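Long-range contact in solute-binding protein (Thermoactinomyces vulgaris, PDB 2ZYO), which binds maltodextrins such as maltotetraose and probably delivers cyclodextrins and maltodextrins to a membrane sugar transporter: residues Asn158-Asn172 with Trp218-Thr232. Residues are numbered along the deposited sequence; the frame is centred on the assembly and turned at random.
Sequences NKPDEQKYGVLFEAN and WFTEARLPQSLKADT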
loop_
_atom_site.group_PDB
_atom_site.type_symbol
_atom_site.label_atom_id
_atom_site.label_comp_id
_atom_site.label_asym_id
_atom_site.label_seq_id
_atom_site.Cartn_x
_atom_site.Cartn_y
_atom_site.Cartn_z
ATOM N N ASN A 158 -16.360 -23.286 2.253
ATOM C CA ASN A 158 -14.949 -23.660 2.388
ATOM C C ASN A 158 -14.764 -25.154 2.641
ATOM O O ASN A 158 -15.216 -25.685 3.659
ATOM C CB ASN A 158 -14.245 -22.824 3.468
ATOM C CG ASN A 158 -14.001 -21.378 3.036
ATOM O OD1 ASN A 158 -14.393 -20.961 1.947
ATOM N ND2 ASN A 158 -13.342 -20.609 3.897
ATOM N N LYS A 159 -14.111 -25.821 1.689
ATOM C CA LYS A 159 -13.875 -27.265 1.736
ATOM C C LYS A 159 -12.391 -27.566 1.512
ATOM O O LYS A 159 -11.983 -27.865 0.386
ATOM C CB LYS A 159 -14.712 -27.984 0.670
ATOM C CG LYS A 159 -16.220 -27.881 0.846
ATOM C CD LYS A 159 -16.967 -28.482 -0.341
ATOM C CE LYS A 159 -17.040 -27.514 -1.516
ATOM N NZ LYS A 159 -17.855 -28.058 -2.644
ATOM N N PRO A 160 -11.579 -27.492 2.584
ATOM C CA PRO A 160 -10.128 -27.699 2.486
ATOM C C PRO A 160 -9.714 -29.059 1.915
ATOM O O PRO A 160 -8.676 -29.151 1.255
ATOM C CB PRO A 160 -9.646 -27.554 3.937
ATOM C CG PRO A 160 -10.864 -27.721 4.780
ATOM C CD PRO A 160 -11.997 -27.195 3.966
ATOM N N ASP A 161 -10.522 -30.093 2.157
ATOM C CA ASP A 161 -10.235 -31.449 1.671
ATOM C C ASP A 161 -10.272 -31.572 0.149
ATOM O O ASP A 161 -9.631 -32.455 -0.424
ATOM C CB ASP A 161 -11.202 -32.461 2.294
ATOM C CG ASP A 161 -10.889 -32.750 3.749
ATOM O OD1 ASP A 161 -9.741 -33.138 4.056
ATOM O OD2 ASP A 161 -11.798 -32.598 4.590
ATOM N N GLU A 162 -11.023 -30.683 -0.496
ATOM C CA GLU A 162 -11.183 -30.709 -1.947
ATOM C C GLU A 162 -10.517 -29.504 -2.609
ATOM O O GLU A 162 -10.646 -29.300 -3.822
ATOM C CB GLU A 162 -12.669 -30.786 -2.317
ATOM C CG GLU A 162 -13.357 -32.069 -1.846
ATOM C CD GLU A 162 -14.832 -32.138 -2.216
ATOM O OE1 GLU A 162 -15.505 -31.085 -2.235
ATOM O OE2 GLU A 162 -15.322 -33.257 -2.480
ATOM N N GLN A 163 -9.801 -28.719 -1.803
ATOM C CA GLN A 163 -9.103 -27.509 -2.257
ATOM C C GLN A 163 -10.060 -26.519 -2.927
ATOM O O GLN A 163 -9.696 -25.837 -3.890
ATOM C CB GLN A 163 -7.931 -27.863 -3.189
ATOM C CG GLN A 163 -6.941 -28.877 -2.615
ATOM C CD GLN A 163 -6.187 -28.352 -1.404
ATOM O OE1 GLN A 163 -5.828 -27.176 -1.340
ATOM N NE2 GLN A 163 -5.941 -29.229 -0.437
ATOM N N LYS A 164 -11.284 -26.456 -2.406
ATOM C CA LYS A 164 -12.315 -25.554 -2.911
ATOM C C LYS A 164 -12.733 -24.608 -1.791
ATOM O O LYS A 164 -12.929 -25.035 -0.652
ATOM C CB LYS A 164 -13.522 -26.355 -3.419
ATOM C CG LYS A 164 -14.284 -25.711 -4.580
ATOM C CD LYS A 164 -15.247 -24.630 -4.108
ATOM C CE LYS A 164 -15.641 -23.686 -5.233
ATOM N NZ LYS A 164 -16.290 -22.449 -4.707
ATOM N N TYR A 165 -12.856 -23.322 -2.115
ATOM C CA TYR A 165 -13.175 -22.302 -1.119
ATOM C C TYR A 165 -14.199 -21.293 -1.611
ATOM O O TYR A 165 -14.230 -20.950 -2.791
ATOM C CB TYR A 165 -11.908 -21.556 -0.692
ATOM C CG TYR A 165 -10.936 -22.409 0.082
ATOM C CD1 TYR A 165 -10.991 -22.473 1.473
ATOM C CD2 TYR A 165 -9.964 -23.160 -0.578
ATOM C CE1 TYR A 165 -10.102 -23.265 2.188
ATOM C CE2 TYR A 165 -9.074 -23.954 0.127
ATOM C CZ TYR A 165 -9.148 -24.000 1.507
ATOM O OH TYR A 165 -8.263 -24.788 2.205
ATOM N N GLY A 166 -15.036 -20.825 -0.690
ATOM C CA GLY A 166 -15.886 -19.668 -0.941
ATOM C C GLY A 166 -15.089 -18.386 -0.778
ATOM O O GLY A 166 -15.124 -17.510 -1.641
ATOM N N VAL A 167 -14.382 -18.277 0.347
ATOM C CA VAL A 167 -13.506 -17.134 0.614
ATOM C C VAL A 167 -12.183 -17.637 1.180
ATOM O O VAL A 167 -12.157 -18.391 2.156
ATOM C CB VAL A 167 -14.131 -16.115 1.604
ATOM C CG1 VAL A 167 -13.294 -14.835 1.650
ATOM C CG2 VAL A 167 -15.573 -15.789 1.226
ATOM N N LEU A 168 -11.092 -17.207 0.556
ATOM C CA LEU A 168 -9.749 -17.591 0.969
ATOM C C LEU A 168 -8.843 -16.371 0.901
ATOM O O LEU A 168 -8.836 -15.658 -0.100
ATOM C CB LEU A 168 -9.220 -18.700 0.055
ATOM C CG LEU A 168 -7.779 -19.194 0.206
ATOM C CD1 LEU A 168 -7.553 -19.876 1.549
ATOM C CD2 LEU A 168 -7.452 -20.145 -0.935
ATOM N N PHE A 169 -8.086 -16.125 1.965
ATOM C CA PHE A 169 -7.103 -15.043 1.960
ATOM C C PHE A 169 -6.014 -15.275 2.998
ATOM O O PHE A 169 -6.082 -16.238 3.768
ATOM C CB PHE A 169 -7.773 -13.659 2.106
ATOM C CG PHE A 169 -8.223 -13.316 3.508
ATOM C CD1 PHE A 169 -7.525 -12.370 4.259
ATOM C CD2 PHE A 169 -9.363 -13.901 4.060
ATOM C CE1 PHE A 169 -7.938 -12.031 5.545
ATOM C CE2 PHE A 169 -9.784 -13.567 5.349
ATOM C CZ PHE A 169 -9.069 -12.629 6.092
ATOM N N GLU A 170 -5.008 -14.400 2.999
ATOM C CA GLU A 170 -3.895 -14.477 3.944
ATOM C C GLU A 170 -4.312 -14.011 5.335
ATOM O O GLU A 170 -3.868 -12.957 5.811
ATOM C CB GLU A 170 -2.710 -13.651 3.446
ATOM C CG GLU A 170 -1.861 -14.338 2.407
ATOM C CD GLU A 170 -0.534 -13.637 2.211
ATOM O OE1 GLU A 170 0.274 -13.608 3.165
ATOM O OE2 GLU A 170 -0.305 -13.115 1.105
ATOM N N ALA A 171 -5.151 -14.814 5.985
ATOM C CA ALA A 171 -5.722 -14.472 7.289
ATOM C C ALA A 171 -4.720 -14.581 8.441
ATOM O O ALA A 171 -5.061 -14.312 9.591
ATOM C CB ALA A 171 -6.962 -15.320 7.570
ATOM N N ASN A 172 -3.490 -14.982 8.124
ATOM C CA ASN A 172 -2.406 -15.023 9.104
ATOM C C ASN A 172 -1.395 -13.891 8.895
ATOM O O ASN A 172 -0.281 -13.925 9.423
ATOM C CB ASN A 172 -1.714 -16.394 9.088
ATOM C CG ASN A 172 -1.163 -16.766 7.714
ATOM O OD1 ASN A 172 -1.308 -16.023 6.741
ATOM N ND2 ASN A 172 -0.522 -17.928 7.636
ATOM N N TRP A 218 -11.654 -17.448 11.310
ATOM C CA TRP A 218 -11.311 -17.869 9.953
ATOM C C TRP A 218 -10.645 -19.244 9.919
ATOM O O TRP A 218 -10.721 -19.952 8.917
ATOM C CB TRP A 218 -10.447 -16.816 9.256
ATOM C CG TRP A 218 -11.273 -15.697 8.716
ATOM C CD1 TRP A 218 -11.533 -14.502 9.321
ATOM C CD2 TRP A 218 -11.981 -15.680 7.469
ATOM N NE1 TRP A 218 -12.349 -13.734 8.524
ATOM C CE2 TRP A 218 -12.640 -14.433 7.382
ATOM C CE3 TRP A 218 -12.114 -16.593 6.415
ATOM C CZ2 TRP A 218 -13.426 -14.076 6.281
ATOM C CZ3 TRP A 218 -12.897 -16.236 5.318
ATOM C CH2 TRP A 218 -13.542 -14.987 5.262
ATOM N N PHE A 219 -10.024 -19.625 11.031
ATOM C CA PHE A 219 -9.353 -20.915 11.130
ATOM C C PHE A 219 -10.199 -21.956 11.862
ATOM O O PHE A 219 -10.193 -23.130 11.489
ATOM C CB PHE A 219 -7.967 -20.746 11.762
ATOM C CG PHE A 219 -7.047 -19.880 10.949
ATOM C CD1 PHE A 219 -6.310 -20.425 9.903
ATOM C CD2 PHE A 219 -6.948 -18.513 11.201
ATOM C CE1 PHE A 219 -5.472 -19.627 9.132
ATOM C CE2 PHE A 219 -6.112 -17.707 10.432
ATOM C CZ PHE A 219 -5.373 -18.263 9.397
ATOM N N THR A 220 -10.943 -21.518 12.875
ATOM C CA THR A 220 -11.779 -22.423 13.677
ATOM C C THR A 220 -13.153 -22.708 13.061
ATOM O O THR A 220 -13.722 -23.782 13.279
ATOM C CB THR A 220 -11.987 -21.890 15.108
ATOM O OG1 THR A 220 -12.603 -20.597 15.053
ATOM C CG2 THR A 220 -10.659 -21.795 15.856
ATOM N N GLU A 221 -13.687 -21.749 12.306
ATOM C CA GLU A 221 -15.016 -21.894 11.701
ATOM C C GLU A 221 -14.999 -21.938 10.171
ATOM O O GLU A 221 -15.770 -22.681 9.561
ATOM C CB GLU A 221 -15.955 -20.780 12.175
ATOM C CG GLU A 221 -16.254 -20.788 13.671
ATOM C CD GLU A 221 -17.247 -19.710 14.075
ATOM O OE1 GLU A 221 -18.146 -19.382 13.269
ATOM O OE2 GLU A 221 -17.134 -19.193 15.204
ATOM N N ALA A 222 -14.134 -21.132 9.558
ATOM C CA ALA A 222 -14.059 -21.049 8.097
ATOM C C ALA A 222 -13.004 -21.987 7.502
ATOM O O ALA A 222 -12.762 -21.979 6.293
ATOM C CB ALA A 222 -13.829 -19.607 7.652
ATOM N N ARG A 223 -12.381 -22.785 8.369
ATOM C CA ARG A 223 -11.509 -23.899 7.974
ATOM C C ARG A 223 -10.347 -23.549 7.031
ATOM O O ARG A 223 -9.951 -24.364 6.195
ATOM C CB ARG A 223 -12.348 -25.056 7.400
ATOM C CG ARG A 223 -13.395 -25.613 8.365
ATOM C CD ARG A 223 -14.254 -26.698 7.716
ATOM N NE ARG A 223 -15.076 -26.184 6.620
ATOM C CZ ARG A 223 -16.316 -25.717 6.748
ATOM N NH1 ARG A 223 -16.919 -25.691 7.931
ATOM N NH2 ARG A 223 -16.961 -25.274 5.678
ATOM N N LEU A 224 -9.796 -22.345 7.171
ATOM C CA LEU A 224 -8.632 -21.947 6.377
ATOM C C LEU A 224 -7.391 -22.751 6.774
ATOM O O LEU A 224 -7.232 -23.093 7.950
ATOM C CB LEU A 224 -8.352 -20.442 6.506
ATOM C CG LEU A 224 -9.355 -19.433 5.928
ATOM C CD1 LEU A 224 -8.701 -18.064 5.824
ATOM C CD2 LEU A 224 -9.897 -19.855 4.567
ATOM N N PRO A 225 -6.517 -23.066 5.794
ATOM C CA PRO A 225 -5.274 -23.787 6.091
ATOM C C PRO A 225 -4.432 -23.011 7.099
ATOM O O PRO A 225 -4.143 -21.834 6.889
ATOM C CB PRO A 225 -4.564 -23.847 4.735
ATOM C CG PRO A 225 -5.636 -23.679 3.732
ATOM C CD PRO A 225 -6.648 -22.774 4.355
ATOM N N GLN A 226 -4.044 -23.677 8.182
ATOM C CA GLN A 226 -3.449 -22.999 9.338
ATOM C C GLN A 226 -2.000 -22.527 9.155
ATOM O O GLN A 226 -1.451 -21.851 10.031
ATOM C CB GLN A 226 -3.614 -23.853 10.602
ATOM C CG GLN A 226 -5.075 -23.994 11.035
ATOM C CD GLN A 226 -5.298 -25.064 12.091
ATOM O OE1 GLN A 226 -4.461 -25.281 12.968
ATOM N NE2 GLN A 226 -6.444 -25.732 12.017
ATOM N N SER A 227 -1.398 -22.862 8.014
ATOM C CA SER A 227 -0.048 -22.401 7.684
ATOM C C SER A 227 0.033 -21.852 6.255
ATOM O O SER A 227 1.050 -22.003 5.571
ATOM C CB SER A 227 0.969 -23.528 7.901
ATOM O OG SER A 227 0.914 -24.007 9.233
ATOM N N LEU A 228 -1.042 -21.195 5.822
ATOM C CA LEU A 228 -1.153 -20.692 4.452
ATOM C C LEU A 228 -0.177 -19.555 4.147
ATOM O O LEU A 228 0.275 -18.846 5.049
ATOM C CB LEU A 228 -2.601 -20.273 4.141
ATOM C CG LEU A 228 -3.226 -19.072 4.864
ATOM C CD1 LEU A 228 -2.853 -17.766 4.182
ATOM C CD2 LEU A 228 -4.739 -19.205 4.931
ATOM N N LYS A 229 0.141 -19.405 2.864
ATOM C CA LYS A 229 0.980 -18.315 2.372
ATOM C C LYS A 229 0.326 -17.681 1.145
ATOM O O LYS A 229 -0.726 -18.138 0.696
ATOM C CB LYS A 229 2.382 -18.831 2.028
ATOM C CG LYS A 229 3.335 -18.941 3.220
ATOM C CD LYS A 229 4.319 -17.765 3.294
ATOM C CE LYS A 229 3.699 -16.496 3.885
ATOM N NZ LYS A 229 3.356 -16.629 5.332
ATOM N N ALA A 230 0.951 -16.632 0.610
ATOM C CA ALA A 230 0.450 -15.944 -0.585
ATOM C C ALA A 230 0.184 -16.906 -1.742
ATOM O O ALA A 230 -0.832 -16.791 -2.433
ATOM C CB ALA A 230 1.416 -14.852 -1.018
ATOM N N ASP A 231 1.092 -17.860 -1.941
ATOM C CA ASP A 231 0.977 -18.802 -3.050
ATOM C C ASP A 231 -0.191 -19.776 -2.903
ATOM O O ASP A 231 -0.747 -20.232 -3.903
ATOM C CB ASP A 231 2.278 -19.576 -3.251
ATOM C CG ASP A 231 2.313 -20.296 -4.579
ATOM O OD1 ASP A 231 2.515 -19.624 -5.615
ATOM O OD2 ASP A 231 2.126 -21.529 -4.589
ATOM N N THR A 232 -0.548 -20.101 -1.661
ATOM C CA THR A 232 -1.715 -20.935 -1.381
ATOM C C THR A 232 -2.971 -20.243 -1.912
ATOM O O THR A 232 -3.774 -20.850 -2.620
ATOM C CB THR A 232 -1.881 -21.192 0.136
ATOM O OG1 THR A 232 -0.604 -21.468 0.724
ATOM C CG2 THR A 232 -2.824 -22.362 0.389
HETATM O O HOH W 1 0.897 -15.173 5.314
HETATM O O HOH W 2 0.361 -19.432 10.000
#
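Phe169 drives the CE2 corner of its ring into the middle of one face of the Trp218 indole in a T-shaped stack, the planes at 90° and CE2 3.6 Å from Trp218 CE2. Phe169 CG stands between backbone N and carbonyl carbon (chi1 77°), which swings the ring back to the indole although its CB points away. Trp218 NE1 is hydrogen-bonded to Tyr147 OH of helix 147-157. Beside this stack Leu224 forks: CD1 packs on Ala171 CB at 3.7 Å, while CD2 meets Leu168 CD1 at 3.8 Å.

At one end, Asn158 ND2 donates to a lone pair of Ala222 O, which lies in the amide plane (2.8 Å, 167°), while its OD1 receives Gly166 N and Val167 N. Arg223 grips Asn158 O side-on through NE and NH2, the latter at 2.7 Å, and NH2 also reaches Lys155 O. At the other end, Asn172 ND2 donates almost straight to Leu228 O at 2.9 Å, and one water donates to Glu170 OE1 and Asn172 OD1 and accepts from Lys229 NZ.

An apolar core clamped by asparagine amides thus joins strand 165-169 and its flanking loops to the end of helix 206-220 and the following loop; Glu170 OE1 hydrogen-bonds Asn173 ND2 of the glycan pocket, so the contact borders the sugar site.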